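Local coordinates for protein oligopeptide ABC transporter OppAIV (Borrelia burgdorferi B31, PDB 4GL8) that probably binds oligopeptides outside the cytoplasmic membrane and hands them to an ABC transporter for uptake, at residues G63-D68 with Y172-L177; V90-L95 with T161-L166; S292-V297 with S449-S454. All coordinates share one frame; numbering follows the deposited sequence.

Interaction 1 (G63-D68 with Y172-L177); sequences GILDGD and YFLDML
Leu65 lies across Leu174 and Leu177 where the short helix 173-176 packs against one face of a five-stranded antiparallel sheet in this family 5 solute-binding fold, at the end where strand 65-67 forms the sheet's border. The two segments bury 229 Å² between them.

The apolar contacts come first. Leu65 CG stands anti to the carbonyl carbon (chi1 -59°), which carries the isobutyl group over to the helix. There its CD1 methyl lies 3.8 Å from Leu174 CB and 3.5 Å from Leu174 O, so it meets both the side chain and the backbone of that residue. Its branch point meets the second leucine, Leu65 CG lying 4.2 Å from Leu177 CD1. Ile64 adds a looser contact to Leu177, tentative because Ile64 is modelled in two conformers. Leu177 CG also sits over one face of the Phe173 ring, 4.1 Å above its plane and offset toward the rim.

Among neighbours, Leu65 also touches Tyr74 and Trp82 of the adjoining strand 74-84. On the helix, Asp175 forms a salt bridge with Arg519 and accepts a hydrogen bond from Ala432 N.

Polar contact is indirect, since no direct hydrogen bond joins the segments. Leu174 O, beside the Leu65 methyl, accepts from Leu177 N within the helical turn. A single water bridges the backbones instead: it donates to Leu177 O, at a modelled length too short to be trusted, and accepts from Ile64 N at 2.9 Å.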
loop_
_atom_site.group_PDB
_atom_site.type_symbol
_atom_site.label_atom_id
_atom_site.label_comp_id
_atom_site.label_asym_id
_atom_site.label_seq_id
_atom_site.Cartn_x
_atom_site.Cartn_y
_atom_site.Cartn_z
ATOM N N GLY A 63 9.352 -8.167 -10.774
ATOM C CA GLY A 63 9.922 -6.858 -10.962
ATOM C C GLY A 63 11.374 -6.909 -11.410
ATOM O O GLY A 63 11.983 -7.970 -11.464
ATOM N N ILE A 64 11.938 -5.741 -11.723
ATOM C CA ILE A 64 13.349 -5.676 -12.088
ATOM C C ILE A 64 14.122 -6.209 -10.869
ATOM O O ILE A 64 15.093 -6.972 -11.003
ATOM C CB ILE A 64 13.773 -4.250 -12.522
ATOM C CG1 ILE A 64 13.068 -3.864 -13.837
ATOM C CG2 ILE A 64 15.271 -4.190 -12.745
ATOM C CD1 ILE A 64 13.081 -2.376 -14.149
ATOM N N LEU A 65 13.666 -5.811 -9.697
ATOM C CA LEU A 65 14.062 -6.414 -8.475
ATOM C C LEU A 65 12.791 -7.057 -7.956
ATOM O O LEU A 65 11.699 -6.660 -8.336
ATOM C CB LEU A 65 14.576 -5.398 -7.479
ATOM C CG LEU A 65 15.770 -4.535 -7.849
ATOM C CD1 LEU A 65 16.454 -4.085 -6.579
ATOM C CD2 LEU A 65 16.764 -5.255 -8.724
ATOM N N ASP A 66 12.961 -8.048 -7.102
ATOM C CA ASP A 66 11.898 -8.840 -6.556
ATOM C C ASP A 66 11.936 -8.567 -5.050
ATOM O O ASP A 66 12.925 -8.028 -4.536
ATOM C CB ASP A 66 12.246 -10.309 -6.863
ATOM C CG ASP A 66 11.125 -11.302 -6.550
ATOM O OD1 ASP A 66 9.931 -10.946 -6.621
ATOM O OD2 ASP A 66 11.453 -12.480 -6.266
ATOM N N GLY A 67 10.865 -8.924 -4.345
ATOM C CA GLY A 67 10.792 -8.759 -2.907
ATOM C C GLY A 67 11.565 -9.873 -2.252
ATOM O O GLY A 67 11.627 -11.001 -2.757
ATOM N N ASP A 68 12.171 -9.542 -1.122
ATOM C CA ASP A 68 12.885 -10.504 -0.340
ATOM C C ASP A 68 11.970 -10.981 0.777
ATOM O O ASP A 68 11.762 -10.254 1.745
ATOM C CB ASP A 68 14.168 -9.893 0.231
ATOM C CG ASP A 68 15.032 -10.919 0.939
ATOM O OD1 ASP A 68 16.260 -10.760 0.938
ATOM O OD2 ASP A 68 14.489 -11.898 1.479
ATOM N N TYR A 172 16.733 4.847 -1.658
ATOM C CA TYR A 172 15.641 3.867 -1.656
ATOM C C TYR A 172 15.087 3.510 -3.048
ATOM O O TYR A 172 14.119 2.774 -3.165
ATOM C CB TYR A 172 14.491 4.373 -0.771
ATOM C CG TYR A 172 14.113 5.795 -1.041
ATOM C CD1 TYR A 172 14.721 6.822 -0.347
ATOM C CD2 TYR A 172 13.177 6.118 -2.016
ATOM C CE1 TYR A 172 14.398 8.144 -0.600
ATOM C CE2 TYR A 172 12.827 7.436 -2.260
ATOM C CZ TYR A 172 13.452 8.443 -1.542
ATOM O OH TYR A 172 13.154 9.755 -1.781
ATOM N N PHE A 173 15.663 4.028 -4.119
ATOM C CA PHE A 173 15.182 3.634 -5.473
ATOM C C PHE A 173 15.129 2.103 -5.720
ATOM O O PHE A 173 14.124 1.556 -6.209
ATOM C CB PHE A 173 16.039 4.283 -6.546
ATOM C CG PHE A 173 15.633 3.918 -7.938
ATOM C CD1 PHE A 173 14.365 4.230 -8.402
ATOM C CD2 PHE A 173 16.510 3.250 -8.781
ATOM C CE1 PHE A 173 13.979 3.895 -9.683
ATOM C CE2 PHE A 173 16.129 2.910 -10.066
ATOM C CZ PHE A 173 14.855 3.247 -10.515
ATOM N N LEU A 174 16.194 1.390 -5.410
ATOM C CA LEU A 174 16.164 -0.059 -5.615
ATOM C C LEU A 174 14.952 -0.724 -4.922
ATOM O O LEU A 174 14.269 -1.569 -5.500
ATOM C CB LEU A 174 17.486 -0.720 -5.173
ATOM C CG LEU A 174 18.761 -0.253 -5.890
ATOM C CD1 LEU A 174 20.046 -0.736 -5.222
ATOM C CD2 LEU A 174 18.735 -0.721 -7.341
ATOM N N ASP A 175 14.664 -0.334 -3.693
ATOM C CA ASP A 175 13.594 -0.983 -2.950
ATOM C C ASP A 175 12.225 -0.644 -3.581
ATOM O O ASP A 175 11.289 -1.427 -3.556
ATOM C CB ASP A 175 13.662 -0.561 -1.485
ATOM C CG ASP A 175 12.778 -1.387 -0.631
ATOM O OD1 ASP A 175 13.015 -2.605 -0.542
ATOM O OD2 ASP A 175 11.827 -0.829 -0.074
ATOM N N MET A 176 12.193 0.513 -4.213
ATOM C CA MET A 176 11.062 1.072 -4.926
ATOM C C MET A 176 10.681 0.244 -6.161
ATOM O O MET A 176 9.503 0.155 -6.531
ATOM C CB MET A 176 11.508 2.485 -5.320
ATOM C CG MET A 176 10.501 3.451 -5.819
ATOM S SD MET A 176 11.262 5.103 -5.681
ATOM C CE MET A 176 9.710 5.971 -5.664
ATOM N N LEU A 177 11.671 -0.373 -6.803
ATOM C CA LEU A 177 11.440 -1.178 -7.984
ATOM C C LEU A 177 10.583 -2.422 -7.760
ATOM O O LEU A 177 10.108 -3.034 -8.744
ATOM C CB LEU A 177 12.751 -1.563 -8.657
ATOM C CG LEU A 177 13.503 -0.449 -9.345
ATOM C CD1 LEU A 177 14.900 -0.938 -9.770
ATOM C CD2 LEU A 177 12.720 0.084 -10.548
HETATM O O HOH W 1 10.420 -3.331 -11.172
#

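Interaction 2 (V90-L95 with T161-L166); sequences VYTFHL and TLEITL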
loop_
_atom_site.group_PDB
_atom_site.type_symbol
_atom_site.label_atom_id
_atom_site.label_comp_id
_atom_site.label_asym_id
_atom_site.label_seq_id
_atom_site.Cartn_x
_atom_site.Cartn_y
_atom_site.Cartn_z
ATOM N N VAL A 90 22.505 7.223 -12.253
ATOM C CA VAL A 90 22.325 6.301 -13.391
ATOM C C VAL A 90 22.459 4.859 -12.974
ATOM O O VAL A 90 23.542 4.413 -12.593
ATOM C CB VAL A 90 23.332 6.578 -14.524
ATOM C CG1 VAL A 90 22.956 5.776 -15.782
ATOM C CG2 VAL A 90 23.375 8.063 -14.854
ATOM N N TYR A 91 21.354 4.132 -13.041
ATOM C CA TYR A 91 21.306 2.711 -12.684
ATOM C C TYR A 91 21.238 1.880 -13.934
ATOM O O TYR A 91 20.480 2.201 -14.866
ATOM C CB TYR A 91 20.058 2.385 -11.857
ATOM C CG TYR A 91 20.125 2.905 -10.465
ATOM C CD1 TYR A 91 20.089 4.260 -10.222
ATOM C CD2 TYR A 91 20.221 2.049 -9.392
ATOM C CE1 TYR A 91 20.155 4.757 -8.940
ATOM C CE2 TYR A 91 20.290 2.532 -8.103
ATOM C CZ TYR A 91 20.255 3.889 -7.880
ATOM O OH TYR A 91 20.293 4.394 -6.604
ATOM N N THR A 92 22.017 0.801 -13.949
ATOM C CA THR A 92 22.168 -0.030 -15.139
ATOM C C THR A 92 21.899 -1.461 -14.666
ATOM O O THR A 92 22.655 -2.009 -13.851
ATOM C CB THR A 92 23.577 0.166 -15.773
ATOM O OG1 THR A 92 23.802 1.567 -16.056
ATOM C CG2 THR A 92 23.764 -0.643 -17.079
ATOM N N PHE A 93 20.790 -2.031 -15.142
ATOM C CA PHE A 93 20.360 -3.376 -14.790
ATOM C C PHE A 93 20.735 -4.389 -15.888
ATOM O O PHE A 93 20.475 -4.179 -17.081
ATOM C CB PHE A 93 18.843 -3.368 -14.528
ATOM C CG PHE A 93 18.450 -2.458 -13.419
ATOM C CD1 PHE A 93 18.530 -2.886 -12.093
ATOM C CD2 PHE A 93 18.084 -1.152 -13.672
ATOM C CE1 PHE A 93 18.234 -2.034 -11.057
ATOM C CE2 PHE A 93 17.758 -0.289 -12.625
ATOM C CZ PHE A 93 17.858 -0.722 -11.323
ATOM N N HIS A 94 21.363 -5.484 -15.461
ATOM C CA HIS A 94 21.759 -6.581 -16.359
ATOM C C HIS A 94 20.750 -7.697 -16.188
ATOM O O HIS A 94 20.655 -8.284 -15.106
ATOM C CB HIS A 94 23.171 -7.060 -16.015
ATOM C CG HIS A 94 24.161 -5.951 -15.972
ATOM N ND1 HIS A 94 24.721 -5.413 -17.121
ATOM C CD2 HIS A 94 24.653 -5.237 -14.936
ATOM C CE1 HIS A 94 25.535 -4.422 -16.783
ATOM N NE2 HIS A 94 25.507 -4.290 -15.464
ATOM N N LEU A 95 19.955 -7.936 -17.230
ATOM C CA LEU A 95 18.887 -8.931 -17.156
ATOM C C LEU A 95 19.500 -10.340 -17.172
ATOM O O LEU A 95 20.535 -10.564 -17.812
ATOM C CB LEU A 95 17.880 -8.748 -18.321
ATOM C CG LEU A 95 17.207 -7.374 -18.439
ATOM C CD1 LEU A 95 16.190 -7.318 -19.569
ATOM C CD2 LEU A 95 16.568 -6.908 -17.132
ATOM N N THR A 161 20.004 -5.310 -21.299
ATOM C CA THR A 161 20.530 -4.207 -20.504
ATOM C C THR A 161 19.611 -2.998 -20.480
ATOM O O THR A 161 19.316 -2.383 -21.511
ATOM C CB THR A 161 21.938 -3.806 -20.965
ATOM O OG1 THR A 161 22.728 -4.987 -21.191
ATOM C CG2 THR A 161 22.614 -2.980 -19.908
ATOM N N LEU A 162 19.166 -2.643 -19.279
ATOM C CA LEU A 162 18.199 -1.538 -19.116
ATOM C C LEU A 162 18.827 -0.453 -18.273
ATOM O O LEU A 162 19.350 -0.725 -17.201
ATOM C CB LEU A 162 16.918 -2.029 -18.467
ATOM C CG LEU A 162 15.831 -0.947 -18.354
ATOM C CD1 LEU A 162 15.099 -0.803 -19.674
ATOM C CD2 LEU A 162 14.859 -1.249 -17.249
ATOM N N GLU A 163 18.805 0.776 -18.764
ATOM C CA GLU A 163 19.354 1.883 -17.994
ATOM C C GLU A 163 18.243 2.808 -17.523
ATOM O O GLU A 163 17.427 3.255 -18.337
ATOM C CB GLU A 163 20.312 2.662 -18.867
ATOM C CG GLU A 163 21.176 3.678 -18.178
ATOM C CD GLU A 163 21.831 4.615 -19.184
ATOM O OE1 GLU A 163 21.114 5.519 -19.743
ATOM O OE2 GLU A 163 23.061 4.459 -19.415
ATOM N N ILE A 164 18.230 3.109 -16.233
ATOM C CA ILE A 164 17.312 4.091 -15.681
ATOM C C ILE A 164 18.101 5.234 -15.031
ATOM O O ILE A 164 18.933 5.008 -14.119
ATOM C CB ILE A 164 16.380 3.466 -14.640
ATOM C CG1 ILE A 164 15.582 2.347 -15.280
ATOM C CG2 ILE A 164 15.425 4.520 -14.076
ATOM C CD1 ILE A 164 14.664 1.652 -14.315
ATOM N N THR A 165 17.846 6.440 -15.521
ATOM C CA THR A 165 18.485 7.654 -15.033
ATOM C C THR A 165 17.519 8.389 -14.091
ATOM O O THR A 165 16.407 8.722 -14.490
ATOM C CB THR A 165 18.915 8.582 -16.212
ATOM O OG1 THR A 165 19.796 7.868 -17.072
ATOM C CG2 THR A 165 19.669 9.809 -15.725
ATOM N N LEU A 166 17.951 8.627 -12.848
ATOM C CA LEU A 166 17.139 9.329 -11.858
ATOM C C LEU A 166 17.247 10.838 -12.003
ATOM O O LEU A 166 18.244 11.355 -12.447
ATOM C CB LEU A 166 17.527 8.933 -10.444
ATOM C CG LEU A 166 17.412 7.461 -10.030
ATOM C CD1 LEU A 166 17.499 7.331 -8.508
ATOM C CD2 LEU A 166 16.130 6.814 -10.543
HETATM O O HOH W 2 23.640 -6.867 -19.423
#
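Tyr91 pairs with Ile164, and Phe93 with Leu162, as the hydrogen-bonded pairs of an antiparallel ladder, the strand axes 4.7 Å apart and 161° between directions. Four N-H...O bonds hold it, of which Phe93 N to Leu162 O, at 2.8 Å, is nearly straight (169°), while Leu162 N returns a bond to Phe93 O.

Val90, Thr92, His94, Thr161, Glu163 and Thr165 share one face. Glu163 runs out with CG trans to its amide nitrogen (chi1 -169°), so its aliphatic part reaches diagonally to Val90 CG1, 3.6 Å from Glu163 CG. Thr92 and Thr161 meet diagonally too, through CG2 methyls 3.8 Å apart. A water in the plane of the His94 ring lies 2.9 Å from His94 ND1 and donates to Thr161 OG1; the other ring nitrogen, His94 NE2, bonds to Asp83, and Thr161 OG1, besides taking the water, bonds to Asp158 OD1.

On the face of Tyr91 and Phe93 the contacts are apolar: Tyr91 CE1 lies 3.7 Å from Leu166 CD1, and Phe93 CE2 4.0 Å from Ile164 CD1. This face is covered by helix 173-176 and, at Leu162, by helix 109-119, while strands 74-84 and 154-158 flank the pair within the sheet.

Interaction 3 (S292-V297 with S449-S454); sequences SLNMKV and SSYGYS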
loop_
_atom_site.group_PDB
_atom_site.type_symbol
_atom_site.label_atom_id
_atom_site.label_comp_id
_atom_site.label_asym_id
_atom_site.label_seq_id
_atom_site.Cartn_x
_atom_site.Cartn_y
_atom_site.Cartn_z
ATOM N N SER A 292 -9.010 9.990 7.063
ATOM C CA SER A 292 -8.921 11.160 6.202
ATOM C C SER A 292 -10.148 12.039 6.337
ATOM O O SER A 292 -11.250 11.559 6.699
ATOM C CB SER A 292 -8.824 10.751 4.746
ATOM O OG SER A 292 -7.755 9.877 4.484
ATOM N N LEU A 293 -9.939 13.314 6.001
ATOM C CA LEU A 293 -10.914 14.380 6.188
ATOM C C LEU A 293 -10.964 15.177 4.891
ATOM O O LEU A 293 -9.942 15.631 4.413
ATOM C CB LEU A 293 -10.534 15.282 7.362
ATOM C CG LEU A 293 -10.300 14.554 8.684
ATOM C CD1 LEU A 293 -9.639 15.467 9.692
ATOM C CD2 LEU A 293 -11.558 13.961 9.281
ATOM N N ASN A 294 -12.147 15.311 4.311
ATOM C CA ASN A 294 -12.331 16.049 3.089
ATOM C C ASN A 294 -12.334 17.539 3.412
ATOM O O ASN A 294 -13.291 18.057 3.997
ATOM C CB ASN A 294 -13.616 15.613 2.377
ATOM C CG ASN A 294 -13.693 16.158 0.944
ATOM O OD1 ASN A 294 -13.251 17.270 0.663
ATOM N ND2 ASN A 294 -14.272 15.385 0.048
ATOM N N MET A 295 -11.254 18.226 3.019
ATOM C CA MET A 295 -11.087 19.647 3.327
ATOM C C MET A 295 -12.112 20.515 2.630
ATOM O O MET A 295 -12.248 21.665 2.993
ATOM C CB MET A 295 -9.724 20.180 2.874
ATOM C CG MET A 295 -8.524 19.418 3.373
ATOM S SD MET A 295 -8.393 19.543 5.155
ATOM C CE MET A 295 -6.774 18.879 5.355
ATOM N N LYS A 296 -12.780 19.984 1.609
ATOM C CA LYS A 296 -13.838 20.698 0.907
ATOM C C LYS A 296 -15.201 20.474 1.568
ATOM O O LYS A 296 -16.188 20.985 1.068
ATOM C CB LYS A 296 -13.952 20.270 -0.575
ATOM C CG LYS A 296 -12.653 20.028 -1.347
ATOM C CD LYS A 296 -11.796 21.279 -1.484
ATOM C CE LYS A 296 -12.378 22.224 -2.520
ATOM N NZ LYS A 296 -12.467 23.617 -1.985
ATOM N N VAL A 297 -15.286 19.678 2.631
ATOM C CA VAL A 297 -16.575 19.455 3.291
ATOM C C VAL A 297 -16.591 20.180 4.609
ATOM O O VAL A 297 -15.754 19.913 5.461
ATOM C CB VAL A 297 -16.882 17.954 3.518
ATOM C CG1 VAL A 297 -18.142 17.793 4.350
ATOM C CG2 VAL A 297 -17.047 17.254 2.185
ATOM N N SER A 449 -4.606 10.572 0.585
ATOM C CA SER A 449 -4.697 11.011 1.974
ATOM C C SER A 449 -6.011 11.764 2.186
ATOM O O SER A 449 -7.060 11.164 2.120
ATOM C CB SER A 449 -3.469 11.846 2.378
ATOM O OG SER A 449 -3.350 13.010 1.576
ATOM N N SER A 450 -5.945 13.080 2.399
ATOM C CA SER A 450 -7.113 13.878 2.733
ATOM C C SER A 450 -7.411 14.818 1.598
ATOM O O SER A 450 -6.604 15.693 1.262
ATOM C CB SER A 450 -6.876 14.671 4.008
ATOM O OG SER A 450 -7.051 13.853 5.146
ATOM N N TYR A 451 -8.584 14.650 1.013
ATOM C CA TYR A 451 -8.899 15.297 -0.237
ATOM C C TYR A 451 -8.825 16.796 -0.060
ATOM O O TYR A 451 -9.416 17.339 0.866
ATOM C CB TYR A 451 -10.286 14.893 -0.690
ATOM C CG TYR A 451 -10.552 15.232 -2.115
ATOM C CD1 TYR A 451 -10.071 14.415 -3.137
ATOM C CD2 TYR A 451 -11.260 16.365 -2.452
ATOM C CE1 TYR A 451 -10.309 14.718 -4.463
ATOM C CE2 TYR A 451 -11.515 16.675 -3.775
ATOM C CZ TYR A 451 -11.027 15.840 -4.771
ATOM O OH TYR A 451 -11.253 16.142 -6.079
ATOM N N GLY A 452 -8.028 17.426 -0.907
ATOM C CA GLY A 452 -7.944 18.902 -0.985
ATOM C C GLY A 452 -6.944 19.548 -0.037
ATOM O O GLY A 452 -6.911 20.778 0.084
ATOM N N TYR A 453 -6.133 18.743 0.655
ATOM C CA TYR A 453 -5.130 19.323 1.524
ATOM C C TYR A 453 -4.028 19.891 0.641
ATOM O O TYR A 453 -3.616 19.272 -0.349
ATOM C CB TYR A 453 -4.572 18.311 2.517
ATOM C CG TYR A 453 -3.459 18.886 3.380
ATOM C CD1 TYR A 453 -3.705 19.878 4.311
ATOM C CD2 TYR A 453 -2.164 18.430 3.251
ATOM C CE1 TYR A 453 -2.681 20.403 5.084
ATOM C CE2 TYR A 453 -1.135 18.935 4.034
ATOM C CZ TYR A 453 -1.396 19.923 4.945
ATOM O OH TYR A 453 -0.346 20.433 5.698
ATOM N N SER A 454 -3.570 21.086 0.994
ATOM C CA SER A 454 -2.482 21.728 0.281
ATOM C C SER A 454 -1.800 22.754 1.157
ATOM O O SER A 454 -2.361 23.768 1.522
ATOM C CB SER A 454 -2.976 22.422 -0.998
ATOM O OG SER A 454 -1.868 23.036 -1.643
#
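Tyr451 presents a ring edge to the 292-297 segment: Asn294 OD1 and Lys296 CG both lie near the ring plane, 3.8 Å and 4.1 Å from Tyr451 CD2. The Asn294 amide runs alongside this ring with its plane turned 57° from it. Tyr453, the second ring, is met obliquely by the Met295 methyl, whose CE is 3.4 Å from Tyr453 CD1; a bend at chi2 (-65°) turns the thioether chain so that it runs beside the tyrosine.

Two reverse turns face each other here. Asn294 to Val297 forms a type I turn, and Asn294 OD1 accepts from Lys296 N as an Asx turn. Ser450 to Tyr453 forms a type II turn, with Gly452 at its positive-phi position. Met295 N joins them, bonding to Tyr451 O at 3.0 Å.

Serines hold the strand end. Ser292 OG donates to Ser449 O at 2.8 Å from well above the carbonyl plane, 66° out of it, and also pairs with Ser425 OG. Ser450 OG takes the Leu293 N-H at 3.1 Å and bonds to Pro491 O as well, so two hydrogen bonds hold this buried hydroxyl.

The contact thus ties the end of strand 287-293 to the loop before helix 456-466. Strand 422-428 borders Ser292 and Leu293, helix 303-311 packs on Leu293 and Met295, and helix 471-489 receives Tyr453, whose hydroxyl bonds to Asp489.

Interactions 1 and 2 share one antiparallel sheet and touch directly, their centres 13 Å apart. Leu177 CD1 comes to 3.3 Å from Phe93 CZ, and Leu174 CD2 to 3.7 Å from Tyr91 CE2, so segment 172-177 takes part in both. Along the chain, interaction 2 is nested inside the loop that interaction 1 closes, and strand 161-165 leads on to helix 173-176. Interaction 3 is separate: it opens later in the sequence, lies across the chain's centre from interaction 1 with centres 31 Å apart, and stays about 24 Å from interaction 2 at the nearest atoms. The first two thus form one continuous packed region, while the third belongs to a distant part of the chain.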